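Local coordinates for glycoside hydrolase family protein (Novosphingobium sp. PP1Y, PDB 6Q2F) that hydrolyses alpha-L-rhamnosides, probably releasing terminal L-rhamnose from rhamnose-bearing glycosides, at residues G593-A597 with D763-F767; A633-G637 with A783-Y789; D665-V669 with Y906-Q910; A775-L781 with A811-A817; K790-L794 with T818-K822. One frame throughout, in Å; residues are numbered along the deposited sequence.

Contact 1 (G593-A597 with D763-F767); sequences GDDMA and DYINF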
# COMPACT_ATOMS: atom_id res chain seq x y z
N GLY A 593 3.76 -12.01 3.98
CA GLY A 593 4.63 -11.50 2.94
C GLY A 593 5.34 -10.25 3.40
O GLY A 593 4.89 -9.53 4.30
N ASP A 594 6.48 -9.98 2.79
CA ASP A 594 7.25 -8.78 3.03
C ASP A 594 7.05 -7.82 1.86
O ASP A 594 7.30 -8.19 0.71
CB ASP A 594 8.72 -9.10 3.20
CG ASP A 594 9.55 -7.84 3.39
OD1 ASP A 594 9.50 -7.31 4.51
OD2 ASP A 594 10.18 -7.39 2.43
N ASP A 595 6.65 -6.58 2.15
CA ASP A 595 6.27 -5.69 1.05
C ASP A 595 7.45 -5.04 0.34
O ASP A 595 7.24 -4.37 -0.67
CB ASP A 595 5.25 -4.62 1.51
CG ASP A 595 5.62 -3.93 2.82
OD1 ASP A 595 6.65 -4.27 3.44
OD2 ASP A 595 4.84 -3.04 3.23
N MSE A 596 8.68 -5.24 0.80
CA MSE A 596 9.84 -4.92 -0.05
C MSE A 596 10.15 -6.10 -0.96
O MSE A 596 10.36 -5.94 -2.15
CB MSE A 596 11.08 -4.53 0.78
CG MSE A 596 10.91 -3.15 1.41
SE MSE A 596 12.59 -2.53 2.21
CE MSE A 596 13.70 -2.45 0.65
N ALA A 597 10.18 -7.29 -0.38
CA ALA A 597 10.52 -8.47 -1.17
C ALA A 597 9.50 -8.66 -2.29
O ALA A 597 9.86 -8.97 -3.43
CB ALA A 597 10.58 -9.70 -0.26
N ASP A 763 16.43 4.84 3.88
CA ASP A 763 15.74 3.76 3.20
C ASP A 763 15.47 2.66 4.21
O ASP A 763 16.26 2.45 5.15
CB ASP A 763 16.60 3.16 2.07
CG ASP A 763 16.78 4.09 0.89
OD1 ASP A 763 15.84 4.87 0.60
OD2 ASP A 763 17.86 4.03 0.23
N TYR A 764 14.37 1.94 4.02
CA TYR A 764 14.21 0.68 4.73
C TYR A 764 15.01 -0.40 4.01
O TYR A 764 15.13 -0.40 2.78
CB TYR A 764 12.75 0.25 4.77
CG TYR A 764 11.88 1.11 5.63
CD1 TYR A 764 12.10 1.20 7.00
CD2 TYR A 764 10.81 1.82 5.09
CE1 TYR A 764 11.29 1.97 7.81
CE2 TYR A 764 9.99 2.59 5.89
CZ TYR A 764 10.24 2.66 7.24
OH TYR A 764 9.43 3.44 8.03
N ILE A 765 15.57 -1.33 4.79
CA ILE A 765 16.18 -2.54 4.26
C ILE A 765 15.55 -3.73 4.97
O ILE A 765 15.32 -3.68 6.19
CB ILE A 765 17.72 -2.58 4.43
CG1 ILE A 765 18.13 -2.43 5.89
CG2 ILE A 765 18.38 -1.50 3.62
CD1 ILE A 765 19.62 -2.77 6.11
N ASN A 766 15.23 -4.77 4.21
CA ASN A 766 14.70 -6.00 4.75
C ASN A 766 15.80 -7.05 4.82
O ASN A 766 16.99 -6.76 4.58
CB ASN A 766 13.50 -6.47 3.91
CG ASN A 766 13.89 -6.87 2.49
OD1 ASN A 766 15.00 -6.59 2.03
ND2 ASN A 766 12.96 -7.51 1.77
N PHE A 767 15.43 -8.28 5.16
CA PHE A 767 16.44 -9.33 5.32
C PHE A 767 17.21 -9.55 4.03
O PHE A 767 18.44 -9.64 4.04
CB PHE A 767 15.77 -10.62 5.82
CG PHE A 767 16.68 -11.83 5.85
CD1 PHE A 767 17.41 -12.14 6.99
CD2 PHE A 767 16.76 -12.67 4.75
CE1 PHE A 767 18.24 -13.27 7.03
CE2 PHE A 767 17.58 -13.82 4.77
CZ PHE A 767 18.31 -14.12 5.91
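The selenomethionine M596 and N766 account for most of the surface buried here, with Y764 next, and the contact divides accordingly into an apolar half and a polar half. M596 extends from its loop across the end of strand 763-765. Its SE lies 3.8 Å from Y764 CB, and its CE comes within 3.3 Å of Y764 O, so the selenoether lies against the backbone and the base of Y764 while the tyrosine ring itself leads away. N766, two residues on from Y764, also meets M596, its ND2 3.7 Å from M596 CB. That same amide donates a hydrogen bond to D594, N766 ND2 to D594 OD2 at 2.9 Å. D594 OD2 also accepts from the backbone, A597 N to D594 OD2 at 2.8 Å, which closes an Asx motif where 595-597 take up helical backbone angles. One carboxylate oxygen thus shapes its own loop and holds the asparagine, while D594 OD1 is bonded to Y738 OH. N766 is in turn the N-cap of helix 767-773, its OD1 accepting from A769 N, so its side chain links the loop to the start of that helix. The loop, between barrel strands 579-582 and 604-610, meets the edge of a separate alpha/beta sheet: M596 also touches V632 and L635 of helix 620-636 and L744 of helix 744-747, and I765 pairs with Y736 of strand 734-737.

Contact 2 (A633-G637 with A783-Y789); sequences AHLYG and APSGARY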
# COMPACT_ATOMS: atom_id res chain seq x y z
N ALA A 633 13.14 0.59 -4.88
CA ALA A 633 13.71 1.17 -6.09
C ALA A 633 15.12 1.70 -5.85
O ALA A 633 15.96 1.67 -6.76
CB ALA A 633 12.81 2.28 -6.62
N HIS A 634 15.40 2.23 -4.66
CA HIS A 634 16.74 2.72 -4.36
C HIS A 634 17.72 1.55 -4.22
O HIS A 634 18.82 1.58 -4.79
CB HIS A 634 16.74 3.57 -3.08
CG HIS A 634 15.80 4.74 -3.12
ND1 HIS A 634 15.40 5.39 -1.97
CD2 HIS A 634 15.18 5.37 -4.14
CE1 HIS A 634 14.57 6.37 -2.29
NE2 HIS A 634 14.43 6.38 -3.60
N LEU A 635 17.33 0.53 -3.46
CA LEU A 635 18.23 -0.58 -3.19
C LEU A 635 18.41 -1.49 -4.40
O LEU A 635 19.54 -1.83 -4.75
CB LEU A 635 17.72 -1.36 -1.98
CG LEU A 635 18.07 -0.56 -0.73
CD1 LEU A 635 17.01 -0.74 0.31
CD2 LEU A 635 19.42 -1.03 -0.18
N TYR A 636 17.32 -1.86 -5.08
CA TYR A 636 17.44 -2.83 -6.17
C TYR A 636 17.65 -2.18 -7.52
O TYR A 636 17.77 -2.90 -8.52
CB TYR A 636 16.22 -3.77 -6.18
CG TYR A 636 16.21 -4.67 -4.97
CD1 TYR A 636 15.69 -4.23 -3.76
CD2 TYR A 636 16.77 -5.96 -5.02
CE1 TYR A 636 15.71 -5.04 -2.64
CE2 TYR A 636 16.81 -6.78 -3.89
CZ TYR A 636 16.27 -6.32 -2.71
OH TYR A 636 16.28 -7.09 -1.58
N GLY A 637 17.71 -0.85 -7.59
CA GLY A 637 18.14 -0.16 -8.79
C GLY A 637 17.08 0.08 -9.84
O GLY A 637 17.42 0.50 -10.95
N ALA A 783 25.26 -0.68 -2.09
CA ALA A 783 24.51 -1.62 -2.90
C ALA A 783 24.91 -1.44 -4.35
O ALA A 783 25.42 -0.39 -4.73
CB ALA A 783 23.00 -1.38 -2.74
N PRO A 784 24.72 -2.46 -5.19
CA PRO A 784 25.08 -2.30 -6.62
C PRO A 784 24.38 -1.14 -7.30
O PRO A 784 24.91 -0.61 -8.29
CB PRO A 784 24.69 -3.65 -7.24
CG PRO A 784 24.86 -4.62 -6.09
CD PRO A 784 24.36 -3.85 -4.87
N SER A 785 23.23 -0.71 -6.81
CA SER A 785 22.53 0.42 -7.41
C SER A 785 23.27 1.74 -7.19
O SER A 785 22.96 2.73 -7.85
CB SER A 785 21.14 0.54 -6.82
OG SER A 785 21.25 0.85 -5.44
N GLY A 786 24.22 1.77 -6.26
CA GLY A 786 24.83 3.03 -5.86
C GLY A 786 24.27 3.60 -4.58
O GLY A 786 24.84 4.56 -4.05
N ALA A 787 23.17 3.04 -4.07
CA ALA A 787 22.75 3.38 -2.73
C ALA A 787 23.93 3.19 -1.79
O ALA A 787 24.70 2.23 -1.92
CB ALA A 787 21.57 2.51 -2.30
N ARG A 788 24.09 4.13 -0.85
CA ARG A 788 25.30 4.20 -0.04
C ARG A 788 24.91 4.76 1.32
O ARG A 788 24.39 5.87 1.40
CB ARG A 788 26.36 5.08 -0.70
CG ARG A 788 27.49 5.51 0.23
CD ARG A 788 28.48 6.43 -0.47
NE ARG A 788 29.10 5.78 -1.62
CZ ARG A 788 30.18 5.01 -1.53
NH1 ARG A 788 30.77 4.81 -0.35
NH2 ARG A 788 30.68 4.44 -2.62
N TYR A 789 25.19 4.01 2.38
CA TYR A 789 24.75 4.39 3.71
C TYR A 789 25.93 4.47 4.67
O TYR A 789 26.88 3.67 4.60
CB TYR A 789 23.74 3.37 4.24
CG TYR A 789 22.65 3.07 3.25
CD1 TYR A 789 21.53 3.88 3.16
CD2 TYR A 789 22.74 1.97 2.39
CE1 TYR A 789 20.51 3.61 2.25
CE2 TYR A 789 21.70 1.67 1.49
CZ TYR A 789 20.61 2.51 1.42
OH TYR A 789 19.60 2.27 0.53
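Where the backbone enters from the preceding strand, A783 sets its methyl against the last turn of a helix, A783 CB lying 4.0 Å from L635 O and 4.4 Å from L635 CD2. From A783 the chain makes a type I turn closed by G786 N to A783 O at 2.9 Å, and this brings S785 to the helix end. The hydroxyl of S785 does two jobs. S785 OG donates to H634 O at 2.6 Å, satisfying a carbonyl in the final turn, and accepts from A787 N at 3.2 Å, forming an ST turn. S785 CB also rests 3.7 Å from G637 CA; G637 has positive phi where the helix finishes, and a side chain there would point into the serine. G786, at backbone angles that suit glycine, carries the chain on to A787, whose CB is 3.8 Å from H634 O and whose O accepts from A783 N at 3.0 Å. R788 turns outward to salt bridges with D777 and D780. Y789 meets L635 obliquely, L635 CD2 lying 3.4 Å from Y789 OH and 3.9 Å from Y789 CE2, while the tyrosine OH bonds D763, which also receives H634 ND1. Helix 620-636, the segment leading into barrel strand 642-649, therefore ends against the loop joining antiparallel strands 780-782 and 788-794, with L635 also touching L773 of helix 767-773.

Contact 3 (D665-V669 with Y906-Q910); sequences DLEFV and YLVNQ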
# COMPACT_ATOMS: atom_id res chain seq x y z
N ASP A 665 2.69 16.43 -3.82
CA ASP A 665 3.92 16.84 -3.16
C ASP A 665 4.28 15.87 -2.04
O ASP A 665 5.45 15.55 -1.83
CB ASP A 665 3.79 18.28 -2.63
CG ASP A 665 3.68 19.32 -3.76
OD1 ASP A 665 3.91 18.98 -4.95
OD2 ASP A 665 3.37 20.50 -3.48
N LEU A 666 3.28 15.34 -1.34
CA LEU A 666 3.55 14.35 -0.31
C LEU A 666 4.08 13.05 -0.93
O LEU A 666 5.02 12.45 -0.41
CB LEU A 666 2.29 14.10 0.52
CG LEU A 666 2.44 12.95 1.53
CD1 LEU A 666 3.53 13.30 2.59
CD2 LEU A 666 1.11 12.62 2.20
N GLU A 667 3.52 12.63 -2.07
CA GLU A 667 4.06 11.47 -2.77
C GLU A 667 5.49 11.73 -3.22
O GLU A 667 6.37 10.86 -3.08
CB GLU A 667 3.20 11.15 -3.98
CG GLU A 667 1.80 10.70 -3.64
CD GLU A 667 0.99 10.45 -4.88
OE1 GLU A 667 1.57 9.99 -5.89
OE2 GLU A 667 -0.22 10.71 -4.85
N PHE A 668 5.74 12.92 -3.77
CA PHE A 668 7.07 13.26 -4.24
C PHE A 668 8.09 13.20 -3.10
O PHE A 668 9.14 12.57 -3.23
CB PHE A 668 7.05 14.64 -4.88
CG PHE A 668 6.45 14.65 -6.27
CD1 PHE A 668 6.67 13.60 -7.15
CD2 PHE A 668 5.68 15.73 -6.71
CE1 PHE A 668 6.15 13.61 -8.42
CE2 PHE A 668 5.13 15.74 -7.98
CZ PHE A 668 5.38 14.68 -8.84
N VAL A 669 7.79 13.84 -1.96
CA VAL A 669 8.79 13.93 -0.89
C VAL A 669 8.95 12.59 -0.17
O VAL A 669 9.95 12.39 0.53
CB VAL A 669 8.41 15.06 0.08
CG1 VAL A 669 7.36 14.60 1.10
CG2 VAL A 669 9.67 15.61 0.77
N TYR A 906 14.89 18.46 -2.91
CA TYR A 906 13.47 18.73 -3.04
C TYR A 906 12.94 19.03 -1.66
O TYR A 906 13.11 18.22 -0.76
CB TYR A 906 12.74 17.53 -3.65
CG TYR A 906 11.25 17.72 -3.85
CD1 TYR A 906 10.76 18.71 -4.69
CD2 TYR A 906 10.34 16.89 -3.22
CE1 TYR A 906 9.38 18.87 -4.90
CE2 TYR A 906 8.98 17.03 -3.42
CZ TYR A 906 8.51 18.01 -4.26
OH TYR A 906 7.13 18.12 -4.45
N LEU A 907 12.28 20.19 -1.51
CA LEU A 907 11.74 20.64 -0.23
C LEU A 907 10.24 20.89 -0.36
O LEU A 907 9.77 21.43 -1.37
CB LEU A 907 12.41 21.95 0.22
CG LEU A 907 13.93 22.09 0.23
CD1 LEU A 907 14.34 23.41 0.91
CD2 LEU A 907 14.56 20.93 0.96
N VAL A 908 9.48 20.53 0.68
CA VAL A 908 8.05 20.81 0.72
C VAL A 908 7.70 21.43 2.06
O VAL A 908 7.89 20.79 3.10
CB VAL A 908 7.19 19.56 0.49
CG1 VAL A 908 5.70 19.98 0.46
CG2 VAL A 908 7.62 18.87 -0.78
N ASN A 909 7.18 22.65 2.03
CA ASN A 909 6.66 23.29 3.24
C ASN A 909 5.27 22.73 3.50
O ASN A 909 4.27 23.17 2.93
CB ASN A 909 6.62 24.81 3.09
CG ASN A 909 5.80 25.48 4.17
OD1 ASN A 909 5.74 25.00 5.30
ND2 ASN A 909 5.16 26.60 3.83
N GLN A 910 5.19 21.74 4.39
CA GLN A 910 3.92 21.09 4.68
C GLN A 910 3.07 21.89 5.66
O GLN A 910 2.58 21.35 6.65
CB GLN A 910 4.15 19.70 5.25
CG GLN A 910 4.75 18.76 4.26
CD GLN A 910 4.96 17.37 4.85
OE1 GLN A 910 4.99 17.19 6.07
NE2 GLN A 910 5.05 16.38 3.98
O HOH W 1 6.67 19.66 -6.70
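Y906 and V908 of the strand, and Q910 just past it, fit successive hollows on the helix surface. The largest share of buried surface is that of Y906: its ring enters between D665, F668 and V669, positions one turn apart, with Y906 CE2 3.4 Å from F668 CB and 4.1 Å from V669 CB. D665 O and V669 N, themselves joined in a helical hydrogen bond, lie at the ring edge. V908 straddles the next gap, its CG1 4.0 Å from D665 CB and its CG2 4.0 Å from V669 CB. Q910 bends back so that its NE2 comes to 3.7 Å from L666 CD1 and 4.1 Å from V669 CG1. Helix 657-670 belongs to the (beta/alpha)8 barrel, between strands 642-649 and 674-677, whereas strand 902-908 is part of the antiparallel sheet that follows the barrel; the axes of 665-669 and 906-908 approach to 9.0 Å, their N-to-C directions 139° apart, obliquely antiparallel. V669 is thereby gripped between Y906, V908 and Q910, while the F668 ring leads away toward helix 712-726. A water lies 2.8 Å from Y906 OH and bonds weakly to D665 OD1 at 3.3 Å; D665 itself is held by K661 and Y717.

Contact 4 (A775-L781 with A811-A817); sequences ANDGEDL and ALVVGGA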
# COMPACT_ATOMS: atom_id res chain seq x y z
N ALA A 775 27.38 -4.19 0.83
CA ALA A 775 28.78 -4.56 0.92
C ALA A 775 29.55 -3.41 1.56
O ALA A 775 29.08 -2.27 1.57
CB ALA A 775 29.37 -4.89 -0.45
N ASN A 776 30.73 -3.73 2.09
CA ASN A 776 31.57 -2.70 2.69
C ASN A 776 32.21 -1.82 1.62
O ASN A 776 32.66 -2.31 0.59
CB ASN A 776 32.68 -3.34 3.54
CG ASN A 776 32.14 -4.16 4.70
OD1 ASN A 776 32.25 -5.38 4.71
ND2 ASN A 776 31.60 -3.49 5.71
N ASP A 777 32.24 -0.52 1.87
CA ASP A 777 33.10 0.38 1.10
C ASP A 777 33.68 1.35 2.13
O ASP A 777 33.06 2.38 2.46
CB ASP A 777 32.34 1.10 -0.02
CG ASP A 777 33.25 2.01 -0.84
OD1 ASP A 777 34.34 1.55 -1.25
OD2 ASP A 777 32.87 3.18 -1.10
N GLY A 778 34.84 1.00 2.64
CA GLY A 778 35.43 1.79 3.70
C GLY A 778 34.56 1.69 4.93
O GLY A 778 34.35 0.61 5.49
N GLU A 779 34.04 2.83 5.37
CA GLU A 779 33.15 2.86 6.52
C GLU A 779 31.68 2.81 6.11
O GLU A 779 30.81 2.78 6.98
CB GLU A 779 33.43 4.10 7.37
CG GLU A 779 32.66 5.37 6.93
CD GLU A 779 33.33 6.15 5.81
OE1 GLU A 779 33.20 7.40 5.78
OE2 GLU A 779 33.98 5.52 4.94
N ASP A 780 31.41 2.76 4.80
CA ASP A 780 30.06 2.83 4.25
C ASP A 780 29.54 1.44 3.88
O ASP A 780 30.30 0.48 3.73
CB ASP A 780 30.03 3.69 2.97
CG ASP A 780 30.28 5.16 3.23
OD1 ASP A 780 30.11 5.63 4.38
OD2 ASP A 780 30.63 5.86 2.26
N LEU A 781 28.23 1.36 3.70
CA LEU A 781 27.59 0.19 3.11
C LEU A 781 27.00 0.60 1.78
O LEU A 781 26.23 1.57 1.70
CB LEU A 781 26.50 -0.36 4.01
CG LEU A 781 27.07 -0.90 5.31
CD1 LEU A 781 26.00 -1.01 6.37
CD2 LEU A 781 27.70 -2.25 5.03
N ALA A 811 29.27 -9.67 10.02
CA ALA A 811 30.30 -9.68 9.00
C ALA A 811 30.49 -8.29 8.40
O ALA A 811 31.62 -7.87 8.12
CB ALA A 811 29.96 -10.70 7.91
N LEU A 812 29.39 -7.55 8.21
CA LEU A 812 29.52 -6.20 7.69
C LEU A 812 30.22 -5.29 8.69
O LEU A 812 31.10 -4.52 8.32
CB LEU A 812 28.15 -5.64 7.31
CG LEU A 812 27.44 -6.34 6.15
CD1 LEU A 812 25.99 -5.89 6.08
CD2 LEU A 812 28.15 -6.04 4.84
N VAL A 813 29.81 -5.37 9.96
CA VAL A 813 30.50 -4.64 11.04
C VAL A 813 31.99 -4.96 11.01
O VAL A 813 32.83 -4.05 10.88
CB VAL A 813 29.88 -4.98 12.41
CG1 VAL A 813 30.70 -4.36 13.52
CG2 VAL A 813 28.44 -4.47 12.49
N VAL A 814 32.35 -6.25 11.12
CA VAL A 814 33.77 -6.62 11.15
C VAL A 814 34.47 -6.16 9.87
O VAL A 814 35.66 -5.81 9.89
CB VAL A 814 33.91 -8.14 11.38
CG1 VAL A 814 35.35 -8.61 11.16
CG2 VAL A 814 33.49 -8.47 12.82
N GLY A 815 33.74 -6.09 8.75
CA GLY A 815 34.31 -5.60 7.51
C GLY A 815 34.42 -4.08 7.41
O GLY A 815 34.93 -3.58 6.40
N GLY A 816 33.93 -3.35 8.41
CA GLY A 816 34.15 -1.91 8.50
C GLY A 816 32.91 -1.04 8.68
O GLY A 816 33.03 0.18 8.79
N ALA A 817 31.72 -1.64 8.72
CA ALA A 817 30.49 -0.87 8.76
C ALA A 817 30.10 -0.51 10.19
O ALA A 817 30.52 -1.13 11.17
CB ALA A 817 29.34 -1.63 8.10
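This is a beta-hairpin resting on the C-terminal end of a helix, at the outer margin of the alpha/beta sheet. The helix closes with a Schellman motif, G816 N to V813 O at 2.8 Å and A817 N to L812 O at 3.0 Å. N776 reaches into this same end: N776 ND2 donates to L812 O at 2.9 Å, so that carbonyl is shared by cap and hairpin. With N776 so placed, a CB on G815 would clash with N776 OD1; G816 has positive phi that itself favours glycine, and a CB would meet G778 O. The type II' turn from D777 to D780 packs against the glycines, with E779 CA 3.5 Å from G816 O in a CA-H...O contact. Alongside, L781 CD2 packs 3.5 Å from A817 CB and 3.8 Å from L812 CD2. The hairpin continues the sheet, L781 pairing with Y789 of strand 788-794, while helix 803-814 lies between it and helix 838-848, which V813 and V814 touch.

Contact 5 (K790-L794 with T818-K822); sequences KTIYL and TVVGK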
# COMPACT_ATOMS: atom_id res chain seq x y z
N LYS A 790 25.82 5.42 5.61
CA LYS A 790 26.77 5.54 6.71
C LYS A 790 26.55 4.48 7.78
O LYS A 790 27.50 4.12 8.48
CB LYS A 790 26.67 6.92 7.37
CG LYS A 790 26.69 8.08 6.41
CD LYS A 790 27.95 8.11 5.57
CE LYS A 790 29.21 8.20 6.41
NZ LYS A 790 30.41 8.30 5.52
N THR A 791 25.33 3.97 7.92
CA THR A 791 25.05 3.05 9.02
C THR A 791 23.78 2.27 8.74
O THR A 791 22.92 2.68 7.95
CB THR A 791 24.90 3.80 10.34
OG1 THR A 791 24.76 2.86 11.40
CG2 THR A 791 23.65 4.67 10.30
N ILE A 792 23.67 1.13 9.41
CA ILE A 792 22.44 0.36 9.53
C ILE A 792 21.84 0.73 10.87
O ILE A 792 22.55 0.80 11.88
CB ILE A 792 22.71 -1.15 9.46
CG1 ILE A 792 23.07 -1.58 8.04
CG2 ILE A 792 21.50 -1.94 9.96
CD1 ILE A 792 23.63 -2.99 7.94
N TYR A 793 20.54 0.97 10.89
CA TYR A 793 19.82 1.20 12.14
C TYR A 793 18.93 -0.00 12.43
O TYR A 793 18.22 -0.47 11.55
CB TYR A 793 18.98 2.48 12.04
CG TYR A 793 18.21 2.74 13.29
CD1 TYR A 793 18.82 3.34 14.39
CD2 TYR A 793 16.86 2.39 13.39
CE1 TYR A 793 18.11 3.59 15.56
CE2 TYR A 793 16.15 2.64 14.55
CZ TYR A 793 16.78 3.22 15.64
OH TYR A 793 16.09 3.45 16.80
N LEU A 794 18.98 -0.49 13.67
CA LEU A 794 18.17 -1.65 14.05
C LEU A 794 16.86 -1.14 14.61
O LEU A 794 16.78 -0.72 15.76
CB LEU A 794 18.90 -2.54 15.06
CG LEU A 794 20.25 -3.07 14.57
CD1 LEU A 794 20.83 -3.97 15.62
CD2 LEU A 794 20.11 -3.80 13.25
N THR A 818 29.23 0.49 10.30
CA THR A 818 28.67 0.94 11.57
C THR A 818 27.23 0.48 11.69
O THR A 818 26.45 0.60 10.73
CB THR A 818 28.75 2.46 11.68
OG1 THR A 818 30.10 2.88 11.43
CG2 THR A 818 28.31 2.94 13.05
N VAL A 819 26.87 -0.04 12.86
CA VAL A 819 25.50 -0.42 13.19
C VAL A 819 25.08 0.39 14.40
O VAL A 819 25.81 0.48 15.39
CB VAL A 819 25.36 -1.93 13.48
CG1 VAL A 819 24.02 -2.21 14.17
CG2 VAL A 819 25.48 -2.72 12.22
N VAL A 820 23.89 0.99 14.31
CA VAL A 820 23.28 1.71 15.42
C VAL A 820 22.07 0.90 15.87
O VAL A 820 21.13 0.70 15.09
CB VAL A 820 22.86 3.13 15.01
CG1 VAL A 820 22.20 3.85 16.19
CG2 VAL A 820 24.06 3.88 14.48
N GLY A 821 22.10 0.46 17.11
CA GLY A 821 20.98 -0.28 17.65
C GLY A 821 21.39 -1.08 18.86
O GLY A 821 22.56 -1.31 19.13
N LYS A 822 20.38 -1.53 19.60
CA LYS A 822 20.61 -2.34 20.77
C LYS A 822 20.56 -3.82 20.41
O LYS A 822 19.98 -4.23 19.40
CB LYS A 822 19.60 -2.00 21.87
CG LYS A 822 19.90 -0.65 22.51
CD LYS A 822 18.84 -0.18 23.50
CE LYS A 822 19.25 1.16 24.10
NZ LYS A 822 18.16 1.79 24.90
O HOH W 2 28.42 1.56 7.68
O HOH W 3 30.00 4.39 8.96
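Along the two parallel strands the backbone groups facing each other are paired in turn. T818 O accepts from I792 N at 3.1 Å, I792 O accepts from V820 N at 2.8 Å, and V820 O accepts from L794 N at 2.8 Å. T791 OG1 lies within hydrogen-bonding reach of T818 O (2.9 Å) and I792 O (3.1 Å). CA-H...O contacts supplement them: Y793 CA lies 3.3 Å from V820 O and V819 CA 3.5 Å from I792 O. Where the strands begin, waters take over. One accepts from T818 N at 2.9 Å and sits 2.8 Å from K790 O; the other lies 2.6 Å from K790 O and 2.9 Å from T818 OG1. The groups facing outward are served by other strands, Y793 pairing with A735 and F737 and V819 with R861. The polar ends are met as well: K790 NZ forms salt bridges with D780 and E779, and Y793 OH bonds Q866. Side chains alternate. I792 and V819, with CB and CG2 4.2 Å apart, share the face covered by helix 803-814; Y793 and V820, with CD1 and CG1 3.9 Å apart, share the one toward helix 868-874. At G821 a side chain would strike L794 CB. Strand 788-794, helix 803-814 and strand 818-820 form a right-handed beta-alpha-beta crossover within a mixed alpha/beta sheet.

Contacts 1, 2, 4 and 5 all reach one alpha/beta sheet; contact 3 stands apart, 22 to 32 Å from them between centres, where the barrel meets the antiparallel sheet containing strand 902-908. D763 joins contacts 1 and 2, its OD2 2.5 Å from Y789 OH and its OD1 2.7 Å from H634 ND1. Contacts 4 and 5, centres 11 Å apart, are tied by K790 of contact 5, whose NZ lies 2.9 Å from both D780 OD1 and E779 OE1, and contact 2 reaches contact 4 through R788 NH1 to D777 OD2 at 2.8 Å. In sequence, 593-597 follows E583 and E586 of the sodium site, and helix 620-636 leads into strand 642-649, which carries sodium-site residue E644.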